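Long-range contacts in molinate hydrolase (Gulosibacter molinativorax, PDB 4WGX), which probably hydrolyses the thiocarbamate herbicide molinate, acting as a metal-dependent amidohydrolase on non-peptide carbon-nitrogen bonds: residues I95-Q100 with S451-A456; G147-G152 with A175-G180; C208-T213 with V246-H251; E296-T301 with G340-C345. All coordinates share one frame; numbering follows the deposited sequence.

Interactions 3 and 4 lie nearest the zinc site, whose ligands His-251 and His-271 are known from a structure of this protein but carry no metal in this chain. Interaction 3 contains His-251 itself; in interaction 4, the side chain of Asp-342 is about 7 Å from that of His-251, and Glu-296 about 4 Å from His-271. The centres of these two contacts are about 17 Å apart. Interaction 2 shapes a loop farther out, Gly-147 being about 11 Å from the His-251 side chain. Interaction 1 fixes the C-terminal tail away from the annotated sites, yet it meets interaction 4 directly: Thr-455 CG2 packs on Cys-345 SG at 3.6 Å.

Interaction 1: I95-Q100 with S451-A456; sequences IEEAAQ and SPLVTA
Glu-97 holds the C-terminal loop through its carboxylate, which takes four hydrogen bonds from three consecutive residues, Leu-453 to Thr-455. The contact joins helix 91-104 of the amidohydrolase TIM-barrel fold to a segment some 350 residues later, so one acidic side chain supplies all the direct hydrogen bonds between these two segments. OE2 is the more heavily used oxygen. The hydroxyl OG1 of Thr-455 donates to it at 2.6 Å, meeting the oxygen almost head-on. The backbone N of Thr-455 reaches OE2 at 3.1 Å from the syn side, tilted 27° out of the carboxylate plane, and Leu-453 N reaches it at 2.9 Å from above that plane, 53° out. OE1 accepts from Val-454 N at 2.9 Å with its syn lone pair. With both oxygens gripped, rotation of the carboxylate is restrained. Glu-97 gets there by standing out from the helix as an extended rod, CG anti to the backbone N (chi1 173°).

A water makes a second, looser link: it donates to Gln-100 OE1 at 2.8 Å and accepts from Ser-451 N. Gln-100 OE1 also takes a hydrogen bond from Leu-450 N, while its NE2 is satisfied by Glu-133 O. Apolar packing is slight across the contact, although Val-454 and Leu-453 rest on Phe-87 of helix 80-87. The closest valine methyl, Val-454 CG2, meets a carboxylate oxygen, Glu-97 OE1, at 3.3 Å.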
loop_
_atom_site.group_PDB
_atom_site.type_symbol
_atom_site.label_atom_id
_atom_site.label_comp_id
_atom_site.label_asym_id
_atom_site.label_seq_id
_atom_site.Cartn_x
_atom_site.Cartn_y
_atom_site.Cartn_z
ATOM N N ILE A 95 27.304 -17.432 -1.635
ATOM C CA ILE A 95 27.082 -18.621 -2.437
ATOM C C ILE A 95 27.969 -19.796 -1.970
ATOM O O ILE A 95 27.483 -20.919 -1.809
ATOM C CB ILE A 95 27.307 -18.302 -3.934
ATOM C CG1 ILE A 95 26.204 -17.356 -4.427
ATOM C CG2 ILE A 95 27.286 -19.561 -4.768
ATOM C CD1 ILE A 95 26.431 -16.801 -5.795
ATOM N N GLU A 96 29.251 -19.546 -1.718
ATOM C CA GLU A 96 30.111 -20.610 -1.187
ATOM C C GLU A 96 29.653 -21.126 0.177
ATOM O O GLU A 96 29.646 -22.333 0.427
ATOM C CB GLU A 96 31.556 -20.131 -1.102
ATOM C CG GLU A 96 32.239 -20.101 -2.460
ATOM C CD GLU A 96 33.370 -19.099 -2.522
ATOM O OE1 GLU A 96 33.901 -18.705 -1.455
ATOM O OE2 GLU A 96 33.718 -18.695 -3.643
ATOM N N GLU A 97 29.266 -20.214 1.057
ATOM C CA GLU A 97 28.717 -20.608 2.350
ATOM C C GLU A 97 27.491 -21.509 2.188
ATOM O O GLU A 97 27.363 -22.540 2.868
ATOM C CB GLU A 97 28.359 -19.367 3.174
ATOM C CG GLU A 97 27.613 -19.638 4.475
ATOM C CD GLU A 97 27.177 -18.352 5.190
ATOM O OE1 GLU A 97 26.823 -17.371 4.505
ATOM O OE2 GLU A 97 27.191 -18.324 6.436
ATOM N N ALA A 98 26.590 -21.122 1.288
ATOM C CA ALA A 98 25.412 -21.947 1.024
ATOM C C ALA A 98 25.782 -23.321 0.441
ATOM O O ALA A 98 25.224 -24.348 0.842
ATOM C CB ALA A 98 24.457 -21.211 0.099
ATOM N N ALA A 99 26.712 -23.343 -0.504
ATOM C CA ALA A 99 27.246 -24.622 -0.987
ATOM C C ALA A 99 27.818 -25.475 0.150
ATOM O O ALA A 99 27.620 -26.689 0.190
ATOM C CB ALA A 99 28.298 -24.386 -2.041
ATOM N N GLN A 100 28.534 -24.843 1.075
ATOM C CA GLN A 100 29.076 -25.571 2.221
ATOM C C GLN A 100 27.968 -26.111 3.125
ATOM O O GLN A 100 28.039 -27.231 3.635
ATOM C CB GLN A 100 30.033 -24.674 3.007
ATOM C CG GLN A 100 31.310 -24.411 2.231
ATOM C CD GLN A 100 32.151 -23.303 2.811
ATOM O OE1 GLN A 100 32.070 -22.993 3.997
ATOM N NE2 GLN A 100 32.966 -22.693 1.968
ATOM N N SER A 451 33.455 -20.257 7.201
ATOM C CA SER A 451 33.587 -18.849 7.498
ATOM C C SER A 451 32.202 -18.193 7.454
ATOM O O SER A 451 31.828 -17.578 6.454
ATOM C CB SER A 451 34.552 -18.217 6.505
ATOM O OG SER A 451 34.973 -16.943 6.924
ATOM N N PRO A 452 31.426 -18.360 8.537
ATOM C CA PRO A 452 30.047 -17.877 8.590
ATOM C C PRO A 452 29.926 -16.422 8.205
ATOM O O PRO A 452 30.708 -15.575 8.618
ATOM C CB PRO A 452 29.658 -18.094 10.040
ATOM C CG PRO A 452 30.454 -19.267 10.441
ATOM C CD PRO A 452 31.773 -19.105 9.757
ATOM N N LEU A 453 28.925 -16.151 7.387
ATOM C CA LEU A 453 28.779 -14.855 6.764
ATOM C C LEU A 453 27.333 -14.428 6.938
ATOM O O LEU A 453 27.029 -13.620 7.805
ATOM C CB LEU A 453 29.188 -14.926 5.304
ATOM C CG LEU A 453 29.052 -13.640 4.503
ATOM C CD1 LEU A 453 29.855 -12.545 5.140
ATOM C CD2 LEU A 453 29.503 -13.858 3.087
ATOM N N VAL A 454 26.442 -15.014 6.145
ATOM C CA VAL A 454 25.016 -14.899 6.381
ATOM C C VAL A 454 24.638 -15.506 7.728
ATOM O O VAL A 454 23.864 -14.916 8.476
ATOM C CB VAL A 454 24.200 -15.589 5.261
ATOM C CG1 VAL A 454 22.698 -15.448 5.509
ATOM C CG2 VAL A 454 24.533 -15.000 3.913
ATOM N N THR A 455 25.184 -16.677 8.039
ATOM C CA THR A 455 24.806 -17.391 9.258
ATOM C C THR A 455 25.507 -16.867 10.521
ATOM O O THR A 455 25.206 -17.311 11.622
ATOM C CB THR A 455 25.084 -18.908 9.136
ATOM O OG1 THR A 455 26.469 -19.124 8.853
ATOM C CG2 THR A 455 24.234 -19.534 8.030
ATOM N N ALA A 456 26.439 -15.936 10.369
ATOM C CA ALA A 456 27.046 -15.281 11.527
ATOM C C ALA A 456 25.978 -14.534 12.329
ATOM O O ALA A 456 25.303 -13.657 11.795
ATOM C CB ALA A 456 28.144 -14.333 11.084
HETATM O O HOH W 1 32.091 -20.191 4.420
#

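Interaction 2: G147-G152 with A175-G180; sequences GGPFTG and AMFEVG
Glu-178 sends its carboxylate to the loop 147-152, where OE2 accepts from Gly-148 N at 2.8 Å (N-H...O angle 152°). The anti lone pair is used, so the other oxygen faces away from this bond. With CG anti to the carbonyl carbon (chi1 -77°) and the chain extended beyond it, the acid reaches from the last helical residue to the loop. The same OE2 lies 3.6 Å from the methyl CG2 of Thr-151. Thr-151 closes the type I turn 148-151 twice over: its N and its OG1 both bond Gly-148 O, the hydroxyl at 2.8 Å within the carbonyl plane. Without the carboxylate, as with an alanine here, Gly-148 N would probably lose its acceptor and the turn its polar tie to the helix end.

Phe-177 supplies the apolar half. Its CG, likewise anti to the carbonyl carbon (chi1 -71°), brings the ring to Pro-149 CG and CD, with Phe-177 CD2 touching Pro-149 CD at 3.6 Å. The ring also stacks with Trp-114, and Asp-174, one turn earlier on helix 167-178, bonds Phe-150 N. The loop that leaves strand 143-144 is thereby folded back onto the helix that follows it, with Phe-150 reaching on to helix 80-87.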
loop_
_atom_site.group_PDB
_atom_site.type_symbol
_atom_site.label_atom_id
_atom_site.label_comp_id
_atom_site.label_asym_id
_atom_site.label_seq_id
_atom_site.Cartn_x
_atom_site.Cartn_y
_atom_site.Cartn_z
ATOM N N GLY A 147 11.674 -11.189 -14.414
ATOM C CA GLY A 147 12.282 -9.996 -13.864
ATOM C C GLY A 147 13.129 -10.302 -12.649
ATOM O O GLY A 147 13.058 -11.379 -12.085
ATOM N N GLY A 148 13.943 -9.338 -12.245
ATOM C CA GLY A 148 14.753 -9.482 -11.053
ATOM C C GLY A 148 13.953 -9.321 -9.771
ATOM O O GLY A 148 12.747 -9.119 -9.811
ATOM N N PRO A 149 14.634 -9.387 -8.616
ATOM C CA PRO A 149 13.980 -9.418 -7.307
ATOM C C PRO A 149 13.214 -8.138 -6.921
ATOM O O PRO A 149 12.491 -8.151 -5.935
ATOM C CB PRO A 149 15.148 -9.656 -6.349
ATOM C CG PRO A 149 16.321 -9.125 -7.036
ATOM C CD PRO A 149 16.099 -9.364 -8.493
ATOM N N PHE A 150 13.370 -7.066 -7.683
ATOM C CA PHE A 150 12.652 -5.826 -7.422
ATOM C C PHE A 150 11.760 -5.435 -8.588
ATOM O O PHE A 150 11.579 -4.274 -8.889
ATOM C CB PHE A 150 13.657 -4.734 -7.062
ATOM C CG PHE A 150 14.469 -5.101 -5.862
ATOM C CD1 PHE A 150 13.854 -5.250 -4.641
ATOM C CD2 PHE A 150 15.816 -5.393 -5.961
ATOM C CE1 PHE A 150 14.563 -5.637 -3.540
ATOM C CE2 PHE A 150 16.527 -5.777 -4.855
ATOM C CZ PHE A 150 15.902 -5.904 -3.649
ATOM N N THR A 151 11.167 -6.446 -9.204
ATOM C CA THR A 151 10.167 -6.259 -10.243
ATOM C C THR A 151 8.872 -6.887 -9.762
ATOM O O THR A 151 8.787 -7.304 -8.615
ATOM C CB THR A 151 10.597 -6.896 -11.563
ATOM O OG1 THR A 151 10.604 -8.323 -11.434
ATOM C CG2 THR A 151 11.964 -6.410 -11.953
ATOM N N GLY A 152 7.882 -6.963 -10.646
ATOM C CA GLY A 152 6.585 -7.518 -10.310
ATOM C C GLY A 152 6.620 -8.988 -9.946
ATOM O O GLY A 152 5.734 -9.492 -9.266
ATOM N N ALA A 175 19.674 -5.757 -12.412
ATOM C CA ALA A 175 20.589 -6.011 -13.523
ATOM C C ALA A 175 21.470 -7.235 -13.275
ATOM O O ALA A 175 21.724 -8.008 -14.188
ATOM C CB ALA A 175 21.462 -4.797 -13.796
ATOM N N MET A 176 21.940 -7.417 -12.049
ATOM C CA MET A 176 22.874 -8.498 -11.810
ATOM C C MET A 176 22.132 -9.822 -11.783
ATOM O O MET A 176 22.737 -10.851 -12.090
ATOM C CB MET A 176 23.688 -8.272 -10.531
ATOM C CG MET A 176 23.130 -8.864 -9.284
ATOM S SD MET A 176 24.233 -8.655 -7.877
ATOM C CE MET A 176 23.259 -9.523 -6.673
ATOM N N PHE A 177 20.839 -9.819 -11.450
ATOM C CA PHE A 177 20.064 -11.055 -11.695
ATOM C C PHE A 177 19.522 -11.249 -13.134
ATOM O O PHE A 177 19.530 -12.351 -13.646
ATOM C CB PHE A 177 18.895 -11.165 -10.722
ATOM C CG PHE A 177 19.308 -11.466 -9.318
ATOM C CD1 PHE A 177 19.477 -12.767 -8.888
ATOM C CD2 PHE A 177 19.533 -10.439 -8.431
ATOM C CE1 PHE A 177 19.857 -13.033 -7.593
ATOM C CE2 PHE A 177 19.911 -10.688 -7.142
ATOM C CZ PHE A 177 20.076 -11.984 -6.716
ATOM N N GLU A 178 19.029 -10.202 -13.779
ATOM C CA GLU A 178 18.425 -10.347 -15.103
ATOM C C GLU A 178 19.439 -10.584 -16.225
ATOM O O GLU A 178 19.177 -11.375 -17.125
ATOM C CB GLU A 178 17.595 -9.112 -15.451
ATOM C CG GLU A 178 16.255 -9.054 -14.763
ATOM C CD GLU A 178 15.527 -7.751 -15.008
ATOM O OE1 GLU A 178 15.959 -6.982 -15.894
ATOM O OE2 GLU A 178 14.523 -7.501 -14.307
ATOM N N VAL A 179 20.558 -9.868 -16.185
ATOM C CA VAL A 179 21.632 -10.028 -17.169
ATOM C C VAL A 179 21.045 -9.843 -18.577
ATOM O O VAL A 179 21.405 -10.512 -19.533
ATOM C CB VAL A 179 22.357 -11.411 -16.932
ATOM C CG1 VAL A 179 23.234 -11.881 -18.071
ATOM C CG2 VAL A 179 23.219 -11.300 -15.691
ATOM N N GLY A 180 20.129 -8.888 -18.687
ATOM C CA GLY A 180 19.525 -8.544 -19.961
ATOM C C GLY A 180 18.424 -9.467 -20.437
ATOM O O GLY A 180 17.872 -9.239 -21.504
#

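Interaction 3: C208-T213 with V246-H251; sequences CKIAVT and VPLLTH
Lys-209 and Leu-249 are paired midway along the two parallel strands, 208-211 and 248-251, of a beta-alpha-beta crossover whose connection includes helix 231-243 in the TIM barrel. Their axes approach to 4.4 Å at an angle of 28°.

The backbone bonds alternate as parallel pairing requires. Cys-208 N donates to Pro-247 O, Leu-249 N to Cys-208 O at 2.7 Å, Ile-210 N to Leu-249 O and His-251 N to Ile-210 O. Past the strand end, His-251 O accepts from Thr-213 N at 3.3 Å and, weakly, from Val-212 N.

Apolar contacts divide between the faces. Ile-210 CD1 meets Leu-248 CD1 at 3.6 Å on the side covered by helix 231-243. On the other side, Lys-209 CG rests on Leu-249 CB at 3.6 Å. Just past the strand, Val-212 CG2 lies side by side with Thr-250 CG2, 3.8 Å away.

Polar ends converge on the Lys-209 side. Lys-209 bends at chi3 (85°), and its NZ donates to a water at 2.7 Å that also bonds His-251 ND1. NZ further bonds Thr-113 OG1 and a 2-methyl-2,4-pentanediol molecule, probably from the crystallisation liquor. At the ring's edge, Thr-213 O lies 3.5 Å from His-251 CD2. A methionine in place of Lys-209 would probably cost the water its link to the lysine and leave Thr-113 OG1 without that nitrogen.

His-251 is a zinc ligand known from a structure of this protein, though no zinc is modelled in this chain. Water on ND1 and Asp-214 O on NE2 occupy both ring nitrogens, so hydrogen bonds hold the ring instead.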
loop_
_atom_site.group_PDB
_atom_site.type_symbol
_atom_site.label_atom_id
_atom_site.label_comp_id
_atom_site.label_asym_id
_atom_site.label_seq_id
_atom_site.Cartn_x
_atom_site.Cartn_y
_atom_site.Cartn_z
ATOM N N CYS A 208 19.912 -24.169 -19.123
ATOM C CA CYS A 208 19.118 -22.969 -19.326
ATOM C C CYS A 208 17.693 -23.191 -18.878
ATOM O O CYS A 208 17.047 -24.132 -19.336
ATOM C CB CYS A 208 19.133 -22.545 -20.786
ATOM S SG CYS A 208 18.246 -21.008 -21.066
ATOM N N LYS A 209 17.213 -22.328 -17.979
ATOM C CA LYS A 209 15.827 -22.377 -17.534
ATOM C C LYS A 209 15.012 -21.250 -18.134
ATOM O O LYS A 209 15.360 -20.076 -18.028
ATOM C CB LYS A 209 15.713 -22.318 -16.015
ATOM C CG LYS A 209 14.341 -22.755 -15.560
ATOM C CD LYS A 209 14.282 -23.151 -14.102
ATOM C CE LYS A 209 14.078 -21.974 -13.185
ATOM N NZ LYS A 209 13.501 -22.432 -11.905
ATOM N N ILE A 210 13.914 -21.637 -18.756
ATOM C CA ILE A 210 13.006 -20.708 -19.402
ATOM C C ILE A 210 11.705 -20.570 -18.601
ATOM O O ILE A 210 11.130 -21.558 -18.152
ATOM C CB ILE A 210 12.699 -21.167 -20.837
ATOM C CG1 ILE A 210 13.985 -21.143 -21.663
ATOM C CG2 ILE A 210 11.650 -20.284 -21.469
ATOM C CD1 ILE A 210 13.862 -21.749 -23.029
ATOM N N ALA A 211 11.271 -19.329 -18.407
ATOM C CA ALA A 211 9.985 -19.056 -17.779
ATOM C C ALA A 211 8.874 -19.264 -18.789
ATOM O O ALA A 211 8.479 -18.327 -19.452
ATOM C CB ALA A 211 9.943 -17.641 -17.239
ATOM N N VAL A 212 8.382 -20.489 -18.917
ATOM C CA VAL A 212 7.316 -20.777 -19.865
ATOM C C VAL A 212 6.074 -20.002 -19.447
ATOM O O VAL A 212 5.415 -19.366 -20.263
ATOM C CB VAL A 212 7.003 -22.278 -19.945
ATOM C CG1 VAL A 212 5.801 -22.534 -20.830
ATOM C CG2 VAL A 212 8.201 -23.041 -20.463
ATOM N N THR A 213 5.775 -20.061 -18.159
ATOM C CA THR A 213 4.703 -19.272 -17.593
ATOM C C THR A 213 5.255 -18.165 -16.709
ATOM O O THR A 213 6.459 -18.026 -16.525
ATOM C CB THR A 213 3.737 -20.137 -16.787
ATOM O OG1 THR A 213 4.435 -20.741 -15.702
ATOM C CG2 THR A 213 3.132 -21.213 -17.657
ATOM N N VAL A 246 23.181 -27.534 -24.208
ATOM C CA VAL A 246 22.970 -27.693 -22.767
ATOM C C VAL A 246 21.535 -28.118 -22.447
ATOM O O VAL A 246 20.641 -27.900 -23.238
ATOM C CB VAL A 246 23.293 -26.395 -22.001
ATOM C CG1 VAL A 246 24.733 -25.975 -22.262
ATOM C CG2 VAL A 246 22.320 -25.278 -22.374
ATOM N N PRO A 247 21.313 -28.725 -21.273
ATOM C CA PRO A 247 19.953 -29.129 -20.898
ATOM C C PRO A 247 18.949 -27.974 -20.814
ATOM O O PRO A 247 19.303 -26.842 -20.484
ATOM C CB PRO A 247 20.142 -29.755 -19.518
ATOM C CG PRO A 247 21.546 -30.133 -19.455
ATOM C CD PRO A 247 22.286 -29.107 -20.240
ATOM N N LEU A 248 17.698 -28.291 -21.124
ATOM C CA LEU A 248 16.613 -27.337 -21.085
ATOM C C LEU A 248 15.793 -27.539 -19.825
ATOM O O LEU A 248 15.278 -28.625 -19.596
ATOM C CB LEU A 248 15.728 -27.494 -22.319
ATOM C CG LEU A 248 14.446 -26.666 -22.360
ATOM C CD1 LEU A 248 14.765 -25.204 -22.465
ATOM C CD2 LEU A 248 13.582 -27.111 -23.505
ATOM N N LEU A 249 15.696 -26.501 -18.998
ATOM C CA LEU A 249 14.777 -26.507 -17.864
ATOM C C LEU A 249 13.596 -25.598 -18.164
ATOM O O LEU A 249 13.715 -24.651 -18.933
ATOM C CB LEU A 249 15.466 -26.059 -16.572
ATOM C CG LEU A 249 16.137 -27.154 -15.747
ATOM C CD1 LEU A 249 17.263 -27.811 -16.535
ATOM C CD2 LEU A 249 16.650 -26.598 -14.426
ATOM N N THR A 250 12.459 -25.906 -17.559
ATOM C CA THR A 250 11.291 -25.048 -17.654
ATOM C C THR A 250 10.748 -24.671 -16.283
ATOM O O THR A 250 10.869 -25.419 -15.314
ATOM C CB THR A 250 10.163 -25.712 -18.458
ATOM O OG1 THR A 250 9.795 -26.951 -17.845
ATOM C CG2 THR A 250 10.591 -25.957 -19.884
ATOM N N HIS A 251 10.181 -23.474 -16.224
ATOM C CA HIS A 251 9.348 -23.042 -15.113
ATOM C C HIS A 251 7.907 -22.991 -15.610
ATOM O O HIS A 251 7.607 -22.277 -16.545
ATOM C CB HIS A 251 9.817 -21.682 -14.597
ATOM C CG HIS A 251 8.810 -20.953 -13.767
ATOM N ND1 HIS A 251 8.720 -21.103 -12.399
ATOM C CD2 HIS A 251 7.866 -20.043 -14.104
ATOM C CE1 HIS A 251 7.765 -20.322 -11.934
ATOM N NE2 HIS A 251 7.231 -19.670 -12.947
HETATM O O HOH W 2 10.902 -22.549 -11.253
#

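Interaction 4: E296-T301 with G340-C345; sequences EVQPTT and GTDAGC
Gln-298 and Asp-342 join two loops at the C-terminal ends of the neighbouring parallel strands 295-297 and 337-339, where the TIM barrel of an amidohydrolase carries its metal site.

Hydrogen bonding across the contact rests on one bond, Gln-298 NE2 to Asp-342 OD2 at 2.6 Å. The acceptor lies near the amide plane of Gln-298, whereas the donor stands 45° out of the carboxylate plane. The amide and carboxylate planes themselves are turned 89° apart. Gln-298 reaches over as an extended chain, CG anti to the carbonyl carbon (chi1 -64°). On the far oxygen, OD1, Asp-342 is bonded by His-68 NE2 and Asn-66 ND2, so both of its oxygens are engaged. Its side chain is also about 3 Å from a 2-methyl-2,4-pentanediol molecule, probably from the crystallisation liquor.

Van der Waals contact centres on Gly-340. Glu-296 OE2 lies 3.2 Å from Gly-340 CA, and a beta-carbon at this glycine would collide with that oxygen. The glutamate bends at chi2 to get there, while its other oxygen, OE1, accepts from the backbone N of His-271, a zinc ligand known from a structure of this protein. Gln-298 CG adds a contact to Gly-340 O at 3.5 Å.

Within the second loop an ST turn shapes the chain around Asp-342. Thr-341 OG1, which is also bonded to Asp-369 OD2, accepts from the backbone N of Ala-343 at 3.1 Å.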
loop_
_atom_site.group_PDB
_atom_site.type_symbol
_atom_site.label_atom_id
_atom_site.label_comp_id
_atom_site.label_asym_id
_atom_site.label_seq_id
_atom_site.Cartn_x
_atom_site.Cartn_y
_atom_site.Cartn_z
ATOM N N GLU A 296 10.594 -32.417 -11.781
ATOM C CA GLU A 296 10.928 -32.047 -10.421
ATOM C C GLU A 296 9.621 -31.617 -9.763
ATOM O O GLU A 296 8.780 -30.984 -10.390
ATOM C CB GLU A 296 11.990 -30.946 -10.393
ATOM C CG GLU A 296 12.444 -30.542 -9.002
ATOM C CD GLU A 296 11.722 -29.303 -8.471
ATOM O OE1 GLU A 296 10.611 -28.984 -8.939
ATOM O OE2 GLU A 296 12.277 -28.638 -7.589
ATOM N N VAL A 297 9.431 -32.016 -8.517
ATOM C CA VAL A 297 8.261 -31.608 -7.765
ATOM C C VAL A 297 8.727 -31.126 -6.408
ATOM O O VAL A 297 9.769 -31.549 -5.936
ATOM C CB VAL A 297 7.251 -32.747 -7.614
ATOM C CG1 VAL A 297 6.875 -33.306 -8.972
ATOM C CG2 VAL A 297 7.814 -33.843 -6.741
ATOM N N GLN A 298 7.958 -30.234 -5.796
ATOM C CA GLN A 298 8.335 -29.620 -4.533
ATOM C C GLN A 298 7.194 -29.750 -3.541
ATOM O O GLN A 298 6.334 -28.891 -3.476
ATOM C CB GLN A 298 8.711 -28.152 -4.751
ATOM C CG GLN A 298 9.937 -28.014 -5.639
ATOM C CD GLN A 298 10.342 -26.593 -5.964
ATOM O OE1 GLN A 298 11.258 -26.376 -6.745
ATOM N NE2 GLN A 298 9.674 -25.624 -5.375
ATOM N N PRO A 299 7.174 -30.850 -2.779
ATOM C CA PRO A 299 6.077 -31.163 -1.864
ATOM C C PRO A 299 6.261 -30.597 -0.472
ATOM O O PRO A 299 7.344 -30.145 -0.130
ATOM C CB PRO A 299 6.120 -32.684 -1.812
ATOM C CG PRO A 299 7.575 -32.965 -1.855
ATOM C CD PRO A 299 8.138 -31.964 -2.839
ATOM N N THR A 300 5.209 -30.660 0.328
ATOM C CA THR A 300 5.292 -30.356 1.748
ATOM C C THR A 300 4.976 -31.605 2.533
ATOM O O THR A 300 4.237 -32.452 2.065
ATOM C CB THR A 300 4.316 -29.248 2.158
ATOM O OG1 THR A 300 3.046 -29.487 1.552
ATOM C CG2 THR A 300 4.836 -27.902 1.725
ATOM N N THR A 301 5.552 -31.726 3.719
ATOM C CA THR A 301 5.159 -32.784 4.627
ATOM C C THR A 301 3.746 -32.549 5.131
ATOM O O THR A 301 3.203 -31.442 5.049
ATOM C CB THR A 301 6.093 -32.891 5.834
ATOM O OG1 THR A 301 6.073 -31.660 6.559
ATOM C CG2 THR A 301 7.498 -33.202 5.401
ATOM N N GLY A 340 14.118 -31.621 -5.808
ATOM C CA GLY A 340 14.475 -30.216 -5.852
ATOM C C GLY A 340 13.584 -29.501 -4.862
ATOM O O GLY A 340 12.543 -30.034 -4.509
ATOM N N THR A 341 13.965 -28.305 -4.422
ATOM C CA THR A 341 13.323 -27.703 -3.256
ATOM C C THR A 341 13.203 -26.185 -3.267
ATOM O O THR A 341 12.533 -25.633 -2.412
ATOM C CB THR A 341 14.094 -28.062 -1.981
ATOM O OG1 THR A 341 15.420 -27.551 -2.091
ATOM C CG2 THR A 341 14.160 -29.554 -1.777
ATOM N N ASP A 342 13.869 -25.515 -4.199
ATOM C CA ASP A 342 14.008 -24.055 -4.165
ATOM C C ASP A 342 14.712 -23.541 -2.898
ATOM O O ASP A 342 14.706 -22.342 -2.631
ATOM C CB ASP A 342 12.634 -23.379 -4.293
ATOM C CG ASP A 342 12.175 -23.252 -5.723
ATOM O OD1 ASP A 342 13.024 -22.983 -6.597
ATOM O OD2 ASP A 342 10.961 -23.412 -5.966
ATOM N N ALA A 343 15.329 -24.435 -2.132
ATOM C CA ALA A 343 15.908 -24.061 -0.845
ATOM C C ALA A 343 17.115 -23.154 -0.977
ATOM O O ALA A 343 17.838 -23.189 -1.962
ATOM C CB ALA A 343 16.291 -25.282 -0.069
ATOM N N GLY A 344 17.319 -22.349 0.053
ATOM C CA GLY A 344 18.458 -21.464 0.139
ATOM C C GLY A 344 18.853 -21.307 1.593
ATOM O O GLY A 344 18.173 -21.813 2.476
ATOM N N CYS A 345 19.962 -20.626 1.838
ATOM C CA CYS A 345 20.385 -20.333 3.193
ATOM C C CYS A 345 19.757 -19.012 3.669
ATOM O O CYS A 345 20.215 -17.927 3.323
ATOM C CB CYS A 345 21.912 -20.284 3.258
ATOM S SG CYS A 345 22.546 -19.829 4.860
#